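Local coordinates for angiopoietin-related protein 6 (PDB 6Y43) that probably acts as a secreted angiopoietin-like growth factor, its fibrinogen-like globular domain carrying a bound calcium ion, at residues A[10-15]-A[35-40]. Residues are numbered along the deposited sequence; the frame is centred on the assembly and turned at random.
Sequences QDCAEA and VSVWCE
Cys-12 and Cys-39 are joined by a disulfide that carries almost the whole contact, with SG to SG at 2.1 Å and a C-S-S-C torsion of -79°, a left-handed twist near the relaxed value. Both cysteines place SG anti to their own carbonyl carbon (chi1 near -65° in each), and both CB atoms are directed at the opposite segment, which lets the sulfurs meet between backbones whose CA atoms are 5.6 Å apart. No hydrogen bond spans the two segments. The second contact of side chains is apolar: the CG2 methyl of Val-37, two residues before Cys-39 and on the same face of the strand, lies 3.9 Å from SG of Cys-12.

The cysteine on the 10-15 side sits in the first turn of a helix whose start is well defined. Asp-11 is the N-cap, its OD1 taking the N-H of Glu-14 at 2.8 Å. The extended side chain of Glu-14 runs back so that its OE1 accepts from the backbone N of Gln-10, the residue before the N-cap, at 2.8 Å, with a nearly straight N-H...O angle of 173°.

The disulfide thus ties helix 12-17 to strand 33-40 near the N-terminal end of the chain, within the fibrinogen-like fold. That strand pairs antiparallel with strands 24-30 and 48-54; Tyr-26 of the former touches Ala-15 and Cys-39, Thr-49 of the latter touches Val-37, and Pro-219 of strand 212-219 packs against Asp-11 and Ala-13.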
loop_
_atom_site.group_PDB
_atom_site.type_symbol
_atom_site.label_atom_id
_atom_site.label_comp_id
_atom_site.label_asym_id
_atom_site.label_seq_id
_atom_site.Cartn_x
_atom_site.Cartn_y
_atom_site.Cartn_z
ATOM N N GLN A 10 3.101 7.168 -17.749
ATOM C CA GLN A 10 1.809 6.618 -17.355
ATOM C C GLN A 10 1.934 5.814 -16.067
ATOM O O GLN A 10 1.019 5.805 -15.237
ATOM C CB GLN A 10 1.247 5.746 -18.474
ATOM C CG GLN A 10 -0.147 5.247 -18.160
ATOM C CD GLN A 10 -0.818 4.546 -19.323
ATOM O OE1 GLN A 10 -0.340 4.589 -20.456
ATOM N NE2 GLN A 10 -1.940 3.893 -19.043
ATOM N N ASP A 11 3.056 5.133 -15.895
ATOM C CA ASP A 11 3.333 4.373 -14.684
ATOM C C ASP A 11 4.805 3.975 -14.667
ATOM O O ASP A 11 5.554 4.218 -15.619
ATOM C CB ASP A 11 2.421 3.151 -14.616
ATOM C CG ASP A 11 2.420 2.363 -15.916
ATOM O OD1 ASP A 11 3.514 2.042 -16.431
ATOM O OD2 ASP A 11 1.320 2.061 -16.418
ATOM N N CYS A 12 5.215 3.360 -13.551
ATOM C CA CYS A 12 6.611 2.961 -13.398
ATOM C C CYS A 12 7.013 1.922 -14.435
ATOM O O CYS A 12 8.164 1.890 -14.865
ATOM C CB CYS A 12 6.844 2.431 -11.983
ATOM S SG CYS A 12 6.685 3.739 -10.728
ATOM N N ALA A 13 6.085 1.053 -14.822
ATOM C CA ALA A 13 6.390 0.052 -15.836
ATOM C C ALA A 13 6.798 0.708 -17.151
ATOM O O ALA A 13 7.756 0.271 -17.795
ATOM C CB ALA A 13 5.184 -0.864 -16.032
ATOM N N GLU A 14 6.114 1.786 -17.548
ATOM C CA GLU A 14 6.501 2.464 -18.785
ATOM C C GLU A 14 7.916 3.043 -18.680
ATOM O O GLU A 14 8.723 2.917 -19.611
ATOM C CB GLU A 14 5.480 3.550 -19.128
ATOM C CG GLU A 14 5.853 4.280 -20.409
ATOM C CD GLU A 14 4.888 5.362 -20.786
ATOM O OE1 GLU A 14 4.470 6.137 -19.900
ATOM O OE2 GLU A 14 4.550 5.435 -21.985
ATOM N N ALA A 15 8.250 3.653 -17.540
ATOM C CA ALA A 15 9.607 4.139 -17.326
ATOM C C ALA A 15 10.625 2.997 -17.403
ATOM O O ALA A 15 11.682 3.130 -18.033
ATOM C CB ALA A 15 9.681 4.838 -15.976
ATOM N N VAL A 35 2.091 13.527 -10.501
ATOM C CA VAL A 35 2.387 13.233 -9.107
ATOM C C VAL A 35 3.719 12.503 -9.056
ATOM O O VAL A 35 4.000 11.659 -9.913
ATOM C CB VAL A 35 1.275 12.361 -8.475
ATOM C CG1 VAL A 35 1.577 12.039 -7.040
ATOM C CG2 VAL A 35 -0.065 13.049 -8.607
ATOM N N SER A 36 4.533 12.809 -8.055
ATOM C CA SER A 36 5.789 12.089 -7.842
ATOM C C SER A 36 5.551 10.837 -7.005
ATOM O O SER A 36 4.893 10.889 -5.964
ATOM C CB SER A 36 6.837 12.970 -7.164
ATOM O OG SER A 36 7.332 13.966 -8.055
ATOM N N VAL A 37 6.132 9.719 -7.444
ATOM C CA VAL A 37 6.004 8.442 -6.759
ATOM C C VAL A 37 7.379 7.806 -6.727
ATOM O O VAL A 37 8.242 8.128 -7.542
ATOM C CB VAL A 37 5.018 7.482 -7.460
ATOM C CG1 VAL A 37 3.763 8.200 -7.796
ATOM C CG2 VAL A 37 5.685 6.896 -8.710
ATOM N N TRP A 38 7.576 6.871 -5.794
ATOM C CA TRP A 38 8.739 5.992 -5.838
ATOM C C TRP A 38 8.442 4.794 -6.739
ATOM O O TRP A 38 7.391 4.151 -6.597
ATOM C CB TRP A 38 9.116 5.506 -4.439
ATOM C CG TRP A 38 10.440 4.807 -4.386
ATOM C CD1 TRP A 38 10.694 3.478 -4.656
ATOM C CD2 TRP A 38 11.703 5.395 -4.064
ATOM N NE1 TRP A 38 12.033 3.219 -4.504
ATOM C CE2 TRP A 38 12.675 4.367 -4.127
ATOM C CE3 TRP A 38 12.102 6.683 -3.697
ATOM C CZ2 TRP A 38 14.032 4.599 -3.876
ATOM C CZ3 TRP A 38 13.457 6.906 -3.434
ATOM C CH2 TRP A 38 14.392 5.872 -3.525
ATOM N N CYS A 39 9.362 4.502 -7.658
ATOM C CA CYS A 39 9.312 3.324 -8.518
ATOM C C CYS A 39 10.375 2.341 -8.058
ATOM O O CYS A 39 11.553 2.709 -7.960
ATOM C CB CYS A 39 9.607 3.658 -9.987
ATOM S SG CYS A 39 8.489 4.714 -10.874
ATOM N N GLU A 40 9.956 1.103 -7.769
ATOM C CA GLU A 40 10.865 -0.017 -7.527
ATOM C C GLU A 40 11.167 -0.642 -8.890
ATOM O O GLU A 40 10.296 -1.260 -9.514
ATOM C CB GLU A 40 10.244 -1.022 -6.555
ATOM C CG GLU A 40 10.990 -2.342 -6.509
ATOM C CD GLU A 40 12.421 -2.159 -6.099
ATOM O OE1 GLU A 40 12.668 -1.608 -5.005
ATOM O OE2 GLU A 40 13.297 -2.591 -6.869
#